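Local atomic coordinates of 6-carboxyhexanoate--coa ligase (Bacillus subtilis, PDB entry 5FLG), a protein that is a homodimeric enzyme of the 6-carboxyhexanoate–CoA ligase family with a mixed alpha/beta fold, modelled with phosphoaminophosphonic acid-adenylate ester, pimelic acid and magnesium. Residues E39-H42 and T43-L47; E158-A161 and L162-V166; S235-V238 and N239-I242. All coordinates share one frame; numbering follows the deposited sequence.

Contact 1. Residues E39-H42 and T43-L47; sequences EMKH and TVNAL
Val44 N bonds to Met40 O at 2.9 Å with a nearly straight N-H...O angle of 173°, one of the i to i+4 bonds that wind Glu39-His42 into Thr43-Leu47 as the first turns of helix 40-52. Asn45 N to Lys41 O and Ala46 N to His42 O continue the pattern, and at the start Thr43 N reaches the carbonyl of Glu39, the N-cap residue. Two of these carbonyls carry a second, side-chain donor. Thr43 OG1 sits 2.8 Å from Glu39 O, above the carbonyl plane, while Thr43 N arrives nearly along the C=O axis. The hydroxyl is brought there by a chi1 of -65°, which sets OG1 beside its own backbone N. This is the usual way for a threonine to fold its hydroxyl back onto the preceding turn of a helix, here at a buried position. Two residues on, Asn45 ND2 donates to Lys41 O at 2.9 Å, on the face of that carbonyl opposite to Asn45 N and with the oxygen close to the amide plane. The same ND2 also bonds OD1 of Asn45 in the second subunit, carrying the helix surface into the dimer interface. On the buried side, Met40 SD lies 3.8 Å from Val44 CG2, the two side chains crossing at a slant; Met40 also packs on Tyr9, Val11 and Ile35 of the neighbouring strands.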
ATOM      1  N   GLU A  39      -6.053   3.376 -16.137  1.00 36.52           N
ATOM      2  CA  GLU A  39      -6.989   2.538 -15.398  1.00 35.35           C
ATOM      3  C   GLU A  39      -6.806   2.536 -13.878  1.00 28.12           C
ATOM      4  O   GLU A  39      -7.491   1.817 -13.165  1.00 29.67           O
ATOM      5  CB  GLU A  39      -7.031   1.137 -15.974  1.00 36.13           C
ATOM      6  CG  GLU A  39      -7.755   1.055 -17.306  1.00 45.56           C
ATOM      7  CD  GLU A  39      -7.608  -0.305 -17.974  1.00 45.01           C
ATOM      8  OE1 GLU A  39      -7.611  -1.331 -17.266  1.00 48.74           O
ATOM      9  OE2 GLU A  39      -7.610  -0.356 -19.217  1.00 54.16           O
ATOM     10  N   MET A  40      -5.976   3.424 -13.371  1.00 31.09           N
ATOM     11  CA  MET A  40      -5.525   3.322 -11.992  1.00 32.22           C
ATOM     12  C   MET A  40      -6.684   3.581 -11.008  1.00 34.48           C
ATOM     13  O   MET A  40      -6.842   2.871  -9.995  1.00 33.06           O
ATOM     14  CB  MET A  40      -4.399   4.306 -11.757  1.00 30.40           C
ATOM     15  CG  MET A  40      -3.680   4.116 -10.429  1.00 32.08           C
ATOM     16  SD  MET A  40      -3.055   2.445 -10.152  1.00 34.92           S
ATOM     17  CE  MET A  40      -1.571   2.529 -11.174  1.00 33.69           C
ATOM     18  N   LYS A  41      -7.496   4.590 -11.287  1.00 29.98           N
ATOM     19  CA  LYS A  41      -8.514   4.966 -10.303  1.00 33.16           C
ATOM     20  C   LYS A  41      -9.526   3.862 -10.145  1.00 28.44           C
ATOM     21  O   LYS A  41      -9.858   3.462  -9.037  1.00 28.48           O
ATOM     22  CB  LYS A  41      -9.220   6.254 -10.703  1.00 39.64           C
ATOM     23  CG  LYS A  41     -10.352   6.622  -9.752  1.00 48.32           C
ATOM     24  CD  LYS A  41     -10.801   8.071  -9.887  1.00 55.55           C
ATOM     25  CE  LYS A  41     -12.219   8.153 -10.442  1.00 60.15           C
ATOM     26  NZ  LYS A  41     -13.195   7.541  -9.504  1.00 63.67           N
ATOM     27  N   HIS A  42      -9.975   3.321 -11.265  1.00 28.93           N
ATOM     28  CA  HIS A  42     -10.913   2.212 -11.252  1.00 30.95           C
ATOM     29  C   HIS A  42     -10.325   0.982 -10.599  1.00 31.94           C
ATOM     30  O   HIS A  42     -11.033   0.209  -9.988  1.00 32.64           O
ATOM     31  CB  HIS A  42     -11.343   1.897 -12.689  1.00 39.42           C
ATOM     32  CG  HIS A  42     -12.152   0.641 -12.829  1.00 54.16           C
ATOM     33  ND1 HIS A  42     -13.525   0.614 -12.664  1.00 69.74           N
ATOM     34  CD2 HIS A  42     -11.791  -0.622 -13.167  1.00 63.82           C
ATOM     35  CE1 HIS A  42     -13.956  -0.629 -12.798  1.00 72.26           C
ATOM     36  NE2 HIS A  42     -12.925  -1.399 -13.106  1.00 65.55           N
ATOM     37  N   THR A  43      -9.034   0.737 -10.808  1.00 27.25           N
ATOM     38  CA  THR A  43      -8.434  -0.517 -10.376  1.00 25.87           C
ATOM     39  C   THR A  43      -8.161  -0.484  -8.883  1.00 23.57           C
ATOM     40  O   THR A  43      -8.481  -1.407  -8.180  1.00 27.63           O
ATOM     41  CB  THR A  43      -7.101  -0.728 -11.082  1.00 24.27           C
ATOM     42  OG1 THR A  43      -7.335  -0.886 -12.479  1.00 27.72           O
ATOM     43  CG2 THR A  43      -6.385  -1.957 -10.555  1.00 28.51           C
ATOM     44  N   VAL A  44      -7.654   0.630  -8.397  1.00 25.51           N
ATOM     45  CA  VAL A  44      -7.475   0.806  -6.981  1.00 27.71           C
ATOM     46  C   VAL A  44      -8.818   0.687  -6.260  1.00 32.37           C
ATOM     47  O   VAL A  44      -8.907   0.033  -5.216  1.00 30.43           O
ATOM     48  CB  VAL A  44      -6.800   2.150  -6.681  1.00 26.87           C
ATOM     49  CG1 VAL A  44      -6.829   2.447  -5.198  1.00 28.69           C
ATOM     50  CG2 VAL A  44      -5.360   2.134  -7.185  1.00 31.34           C
ATOM     51  N   ASN A  45      -9.874   1.271  -6.826  1.00 30.11           N
ATOM     52  CA  ASN A  45     -11.202   1.088  -6.234  1.00 29.64           C
ATOM     53  C   ASN A  45     -11.735  -0.347  -6.309  1.00 31.79           C
ATOM     54  O   ASN A  45     -12.384  -0.824  -5.380  1.00 31.55           O
ATOM     55  CB  ASN A  45     -12.185   2.056  -6.875  1.00 32.33           C
ATOM     56  CG  ASN A  45     -12.133   3.414  -6.226  1.00 29.75           C
ATOM     57  OD1 ASN A  45     -12.549   3.550  -5.090  1.00 36.68           O
ATOM     58  ND2 ASN A  45     -11.454   4.362  -6.847  1.00 28.22           N
ATOM     59  N   ALA A  46     -11.447  -1.068  -7.392  1.00 30.65           N
ATOM     60  CA  ALA A  46     -11.910  -2.438  -7.479  1.00 31.02           C
ATOM     61  C   ALA A  46     -11.221  -3.280  -6.410  1.00 31.73           C
ATOM     62  O   ALA A  46     -11.855  -4.128  -5.772  1.00 36.71           O
ATOM     63  CB  ALA A  46     -11.696  -3.047  -8.869  1.00 29.31           C
ATOM     64  N   LEU A  47      -9.936  -3.047  -6.203  1.00 32.86           N
ATOM     65  CA  LEU A  47      -9.205  -3.786  -5.163  1.00 32.30           C
ATOM     66  C   LEU A  47      -9.692  -3.385  -3.768  1.00 28.84           C
ATOM     67  O   LEU A  47      -9.816  -4.222  -2.889  1.00 27.24           O
ATOM     68  CB  LEU A  47      -7.709  -3.570  -5.298  1.00 32.43           C
ATOM     69  CG  LEU A  47      -7.082  -4.260  -6.526  1.00 31.45           C
ATOM     70  CD1 LEU A  47      -5.668  -3.775  -6.780  1.00 32.79           C
ATOM     71  CD2 LEU A  47      -7.103  -5.762  -6.351  1.00 29.76           C
TER

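Contact 2. Residues E158-A161 and L162-V166; sequences EKWA and LHSHV
Trp160 and Ser164 make the main side-chain contact at the C-terminal end of helix 154-164. Among the hydrogen bonds, Trp160 O takes two donors from the serine: the backbone N at 2.9 Å, and OG at 3.0 Å, which stands above the carbonyl plane. A chi1 of -66° lays OG beside the serine's own N, so the hydroxyl meets the oxygen that N already holds. Leu162 N to Glu158 O and His163 N to Lys159 O, the latter almost straight at 176°, are ordinary helical bonds. The chain then leaves the helix at His165, whose positive phi belongs to a Schellman motif, with Val166 N bonded back to Ala161 O at 3.2 Å. The aromatic contacts lie over one face of the indole. Ser164 OG sits 3.2 Å from Trp160 CE2, toward the ring rim, and Ser164 CB makes a CH-pi contact 4.1 Å from the centroid of the six-membered ring. Apolar packing is slighter: Trp160 CH2 approaches Val166 CB at 4.3 Å. Trp254 meets the Trp160 ring edge-to-face, and Trp152 meets it too. Chemically, the hydroxyl adds a second donor to the last turn, which the backbone closes, while the serine methylene joins the helix end to a group of tryptophans.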
ATOM      1  N   GLU A 158     -14.805 -10.899 -21.217  1.00 32.00           N
ATOM      2  CA  GLU A 158     -16.253 -11.067 -21.407  1.00 33.48           C
ATOM      3  C   GLU A 158     -16.566 -11.769 -22.724  1.00 30.65           C
ATOM      4  O   GLU A 158     -17.414 -12.680 -22.789  1.00 29.73           O
ATOM      5  CB  GLU A 158     -16.944  -9.703 -21.366  1.00 38.88           C
ATOM      6  CG  GLU A 158     -16.982  -9.060 -19.983  1.00 45.92           C
ATOM      7  CD  GLU A 158     -18.187  -9.484 -19.131  1.00 55.01           C
ATOM      8  OE1 GLU A 158     -19.278  -9.734 -19.698  1.00 72.14           O
ATOM      9  OE2 GLU A 158     -18.066  -9.555 -17.880  1.00 58.80           O
ATOM     10  N   LYS A 159     -15.832 -11.414 -23.761  1.00 32.81           N
ATOM     11  CA  LYS A 159     -15.981 -12.100 -25.039  1.00 38.24           C
ATOM     12  C   LYS A 159     -15.624 -13.571 -24.929  1.00 38.96           C
ATOM     13  O   LYS A 159     -16.418 -14.443 -25.303  1.00 34.42           O
ATOM     14  CB  LYS A 159     -15.097 -11.447 -26.090  1.00 41.60           C
ATOM     15  CG  LYS A 159     -15.502 -11.827 -27.488  1.00 50.12           C
ATOM     16  CD  LYS A 159     -15.139 -10.766 -28.516  1.00 59.26           C
ATOM     17  CE  LYS A 159     -15.926 -11.014 -29.796  1.00 66.34           C
ATOM     18  NZ  LYS A 159     -15.644 -10.010 -30.861  1.00 74.52           N
ATOM     19  N   TRP A 160     -14.512 -13.862 -24.254  1.00 34.92           N
ATOM     20  CA  TRP A 160     -14.141 -15.256 -24.032  1.00 32.63           C
ATOM     21  C   TRP A 160     -15.211 -16.041 -23.264  1.00 31.03           C
ATOM     22  O   TRP A 160     -15.570 -17.166 -23.610  1.00 30.14           O
ATOM     23  CB  TRP A 160     -12.796 -15.337 -23.296  1.00 34.71           C
ATOM     24  CG  TRP A 160     -12.499 -16.698 -22.847  1.00 31.44           C
ATOM     25  CD1 TRP A 160     -11.740 -17.634 -23.500  1.00 38.37           C
ATOM     26  CD2 TRP A 160     -12.885 -17.281 -21.617  1.00 30.10           C
ATOM     27  NE1 TRP A 160     -11.713 -18.804 -22.777  1.00 32.79           N
ATOM     28  CE2 TRP A 160     -12.385 -18.604 -21.605  1.00 33.67           C
ATOM     29  CE3 TRP A 160     -13.638 -16.834 -20.529  1.00 30.62           C
ATOM     30  CZ2 TRP A 160     -12.584 -19.461 -20.543  1.00 36.29           C
ATOM     31  CZ3 TRP A 160     -13.868 -17.703 -19.485  1.00 34.55           C
ATOM     32  CH2 TRP A 160     -13.323 -18.994 -19.482  1.00 38.02           C
ATOM     33  N   ALA A 161     -15.780 -15.439 -22.236  1.00 31.82           N
ATOM     34  CA  ALA A 161     -16.729 -16.175 -21.435  1.00 30.39           C
ATOM     35  C   ALA A 161     -18.015 -16.465 -22.201  1.00 30.74           C
ATOM     36  O   ALA A 161     -18.594 -17.542 -22.101  1.00 30.01           O
ATOM     37  CB  ALA A 161     -17.033 -15.406 -20.174  1.00 32.66           C
ATOM     38  N   LEU A 162     -18.400 -15.537 -23.051  1.00 33.81           N
ATOM     39  CA  LEU A 162     -19.571 -15.738 -23.910  1.00 41.08           C
ATOM     40  C   LEU A 162     -19.333 -16.923 -24.823  1.00 38.86           C
ATOM     41  O   LEU A 162     -20.082 -17.892 -24.796  1.00 41.57           O
ATOM     42  CB  LEU A 162     -19.826 -14.485 -24.751  1.00 41.54           C
ATOM     43  CG  LEU A 162     -21.085 -14.467 -25.620  1.00 44.47           C
ATOM     44  CD1 LEU A 162     -22.294 -15.009 -24.876  1.00 46.87           C
ATOM     45  CD2 LEU A 162     -21.341 -13.047 -26.090  1.00 48.51           C
ATOM     46  N   HIS A 163     -18.232 -16.894 -25.561  1.00 42.36           N
ATOM     47  CA  HIS A 163     -17.906 -18.024 -26.423  1.00 48.80           C
ATOM     48  C   HIS A 163     -17.823 -19.338 -25.648  1.00 47.37           C
ATOM     49  O   HIS A 163     -18.078 -20.394 -26.211  1.00 50.75           O
ATOM     50  CB  HIS A 163     -16.603 -17.807 -27.185  1.00 50.62           C
ATOM     51  CG  HIS A 163     -16.160 -19.008 -27.978  1.00 72.77           C
ATOM     52  ND1 HIS A 163     -15.560 -20.112 -27.399  1.00 77.25           N
ATOM     53  CD2 HIS A 163     -16.183 -19.257 -29.313  1.00 76.66           C
ATOM     54  CE1 HIS A 163     -15.221 -20.976 -28.340  1.00 75.06           C
ATOM     55  NE2 HIS A 163     -15.596 -20.486 -29.508  1.00 75.06           N
ATOM     56  N   SER A 164     -17.346 -19.303 -24.412  1.00 42.73           N
ATOM     57  CA  SER A 164     -17.006 -20.551 -23.722  1.00 45.60           C
ATOM     58  C   SER A 164     -18.184 -21.138 -22.979  1.00 44.97           C
ATOM     59  O   SER A 164     -18.058 -22.202 -22.378  1.00 44.67           O
ATOM     60  CB  SER A 164     -15.858 -20.322 -22.727  1.00 46.75           C
ATOM     61  OG  SER A 164     -14.677 -19.996 -23.414  1.00 43.96           O
ATOM     62  N   HIS A 165     -19.295 -20.397 -22.928  1.00 47.15           N
ATOM     63  CA  HIS A 165     -20.457 -20.791 -22.135  1.00 47.65           C
ATOM     64  C   HIS A 165     -20.083 -20.959 -20.686  1.00 42.90           C
ATOM     65  O   HIS A 165     -20.572 -21.843 -20.002  1.00 47.38           O
ATOM     66  CB  HIS A 165     -21.100 -22.075 -22.659  1.00 49.56           C
ATOM     67  CG  HIS A 165     -21.453 -22.013 -24.110  1.00 62.40           C
ATOM     68  ND1 HIS A 165     -22.349 -21.097 -24.615  1.00 67.48           N
ATOM     69  CD2 HIS A 165     -20.955 -22.680 -25.177  1.00 70.41           C
ATOM     70  CE1 HIS A 165     -22.404 -21.217 -25.930  1.00 72.99           C
ATOM     71  NE2 HIS A 165     -21.573 -22.177 -26.295  1.00 71.49           N
ATOM     72  N   VAL A 166     -19.258 -20.047 -20.216  1.00 46.64           N
ATOM     73  CA  VAL A 166     -18.882 -19.955 -18.809  1.00 47.83           C
ATOM     74  C   VAL A 166     -19.297 -18.575 -18.334  1.00 45.33           C
ATOM     75  O   VAL A 166     -19.190 -17.608 -19.104  1.00 44.94           O
ATOM     76  CB  VAL A 166     -17.355 -20.085 -18.673  1.00 51.23           C
ATOM     77  CG1 VAL A 166     -16.915 -19.844 -17.239  1.00 53.49           C
ATOM     78  CG2 VAL A 166     -16.929 -21.460 -19.153  1.00 56.21           C
TER

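Contact 3. Residues S235-V238 and N239-I242; sequences SNDV and NTYI
Tyr241 reaches back across the start of helix 238-247 to Asn236, whose backbone N donates to the phenol OH at 3.1 Å. The tyrosine ring lies along the incoming chain, with Asp237 O over the centre of one face, 4.0 Å above the plane, and Asn236 CB comes within 3.6 Å of Tyr241 CZ. The Asn236 and Tyr241 side chains cross at about a right angle, their planes 55° apart. Thr240 holds OG1 between its backbone N and carbonyl carbon (chi1 66°), a rotamer that swings the hydroxyl onto Asp237 O at a short 2.5 Å, in the carbonyl plane. Thr240 N makes only a weak bond to that oxygen. Asp237 is the N-cap: with CG anti to its N, chi1 -179°, its carboxylate turns toward Asn239, where OD2 takes a weak capping bond from Asn239 N and a side-chain bond from its ND2, though the place of OD2 in the model is less sure. Ile242 N to Val238 O, 2.9 Å, then sets the helical spacing. Val238 and Ile242 both pack on Leu128 of strand 127-130, so the first turn lies against the mixed sheet, while the Tyr241 ring meets that of His185, just past helix 170-184.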
ATOM      1  N   SER A 235      15.103 -28.914 -12.139  1.00 70.80           N
ATOM      2  CA  SER A 235      16.413 -29.084 -11.509  1.00 67.99           C
ATOM      3  C   SER A 235      16.848 -27.774 -10.907  1.00 66.93           C
ATOM      4  O   SER A 235      17.782 -27.734 -10.107  1.00 70.77           O
ATOM      5  CB  SER A 235      17.480 -29.502 -12.527  1.00 68.65           C
ATOM      6  OG  SER A 235      17.172 -30.744 -13.128  1.00 68.61           O
ATOM      7  N   ASN A 236      16.297 -26.679 -11.412  1.00 60.53           N
ATOM      8  CA  ASN A 236      16.915 -25.394 -11.163  1.00 59.62           C
ATOM      9  C   ASN A 236      16.615 -24.946  -9.748  1.00 57.13           C
ATOM     10  O   ASN A 236      15.847 -25.577  -9.022  1.00 55.77           O
ATOM     11  CB  ASN A 236      16.452 -24.352 -12.177  1.00 71.68           C
ATOM     12  CG  ASN A 236      16.916 -24.668 -13.587  1.00 82.63           C
ATOM     13  OD1 ASN A 236      18.005 -25.209 -13.793  1.00 84.59           O
ATOM     14  ND2 ASN A 236      16.086 -24.341 -14.569  1.00 89.78           N
ATOM     15  N   ASP A 237      17.232 -23.856  -9.344  1.00 57.82           N
ATOM     16  CA  ASP A 237      16.976 -23.334  -8.028  1.00 60.31           C
ATOM     17  C   ASP A 237      15.535 -22.842  -7.964  1.00 58.41           C
ATOM     18  O   ASP A 237      15.067 -22.150  -8.863  1.00 52.33           O
ATOM     19  CB  ASP A 237      17.938 -22.186  -7.742  1.00 67.86           C
ATOM     20  CG  ASP A 237      17.751 -21.599  -6.366  1.00 71.20           C
ATOM     21  OD1 ASP A 237      17.956 -22.300  -5.350  1.00 73.63           O
ATOM     22  OD2 ASP A 237      17.406 -20.413  -6.302  1.00 90.61           O
ATOM     23  N   VAL A 238      14.900 -23.099  -6.830  1.00 55.14           N
ATOM     24  CA  VAL A 238      13.519 -22.744  -6.605  1.00 55.21           C
ATOM     25  C   VAL A 238      13.350 -21.226  -6.625  1.00 49.11           C
ATOM     26  O   VAL A 238      12.312 -20.723  -7.001  1.00 46.42           O
ATOM     27  CB  VAL A 238      13.011 -23.337  -5.272  1.00 50.20           C
ATOM     28  CG1 VAL A 238      13.647 -22.628  -4.092  1.00 52.16           C
ATOM     29  CG2 VAL A 238      11.491 -23.233  -5.187  1.00 56.76           C
ATOM     30  N   ASN A 239      14.384 -20.488  -6.252  1.00 54.12           N
ATOM     31  CA  ASN A 239      14.279 -19.036  -6.235  1.00 49.87           C
ATOM     32  C   ASN A 239      14.114 -18.428  -7.616  1.00 47.83           C
ATOM     33  O   ASN A 239      13.490 -17.399  -7.773  1.00 42.66           O
ATOM     34  CB  ASN A 239      15.486 -18.421  -5.559  1.00 53.18           C
ATOM     35  CG  ASN A 239      15.596 -18.847  -4.125  1.00 56.95           C
ATOM     36  OD1 ASN A 239      14.781 -18.445  -3.294  1.00 60.79           O
ATOM     37  ND2 ASN A 239      16.521 -19.766  -3.850  1.00 56.82           N
ATOM     38  N   THR A 240      14.703 -19.053  -8.620  1.00 41.52           N
ATOM     39  CA  THR A 240      14.525 -18.591  -9.971  1.00 44.29           C
ATOM     40  C   THR A 240      13.056 -18.755 -10.355  1.00 44.09           C
ATOM     41  O   THR A 240      12.461 -17.858 -10.930  1.00 37.61           O
ATOM     42  CB  THR A 240      15.433 -19.388 -10.922  1.00 50.65           C
ATOM     43  OG1 THR A 240      15.002 -20.755 -10.955  1.00 67.50           O
ATOM     44  CG2 THR A 240      16.874 -19.349 -10.403  1.00 47.54           C
ATOM     45  N   TYR A 241      12.468 -19.898 -10.007  1.00 43.74           N
ATOM     46  CA  TYR A 241      11.079 -20.152 -10.347  1.00 37.19           C
ATOM     47  C   TYR A 241      10.204 -19.127  -9.636  1.00 38.77           C
ATOM     48  O   TYR A 241       9.293 -18.544 -10.247  1.00 41.76           O
ATOM     49  CB  TYR A 241      10.656 -21.576  -9.957  1.00 41.00           C
ATOM     50  CG  TYR A 241      11.490 -22.719 -10.552  1.00 44.08           C
ATOM     51  CD1 TYR A 241      12.161 -22.573 -11.762  1.00 43.11           C
ATOM     52  CD2 TYR A 241      11.518 -23.969  -9.945  1.00 49.64           C
ATOM     53  CE1 TYR A 241      12.841 -23.644 -12.344  1.00 47.21           C
ATOM     54  CE2 TYR A 241      12.216 -25.035 -10.505  1.00 48.10           C
ATOM     55  CZ  TYR A 241      12.881 -24.864 -11.696  1.00 47.84           C
ATOM     56  OH  TYR A 241      13.466 -25.959 -12.293  1.00 46.78           O
ATOM     57  N   ILE A 242      10.507 -18.883  -8.365  1.00 34.87           N
ATOM     58  CA  ILE A 242       9.735 -17.951  -7.533  1.00 39.74           C
ATOM     59  C   ILE A 242       9.793 -16.551  -8.129  1.00 43.47           C
ATOM     60  O   ILE A 242       8.794 -15.814  -8.171  1.00 39.43           O
ATOM     61  CB  ILE A 242      10.259 -17.930  -6.070  1.00 39.37           C
ATOM     62  CG1 ILE A 242       9.799 -19.186  -5.328  1.00 42.03           C
ATOM     63  CG2 ILE A 242       9.765 -16.689  -5.332  1.00 40.09           C
ATOM     64  CD1 ILE A 242      10.310 -19.278  -3.911  1.00 42.07           C
TER

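The three contacts follow one another along the chain and none touches another. Contacts 1 and 3 lie at the starts of helices 40-52 and 238-247, contact 2 at the end of helix 154-164. The centres of contact 1 and contact 2 are about 24 Å apart. Between the centres of contact 1 and contact 3 the distance is about 33 Å. Contact 2 and contact 3, on opposite sides of the chain centre, have centres about 35 Å apart. Contact 2 comes nearest to a ligand: the side chain of Val166 is about 6 Å from pimelic acid and packs on Ile172, which lines its pocket. Phosphoaminophosphonic acid-adenylate ester is about 10 Å from the side chain of Ile242 in contact 3 and about 11 Å from that of Ala46 in contact 1.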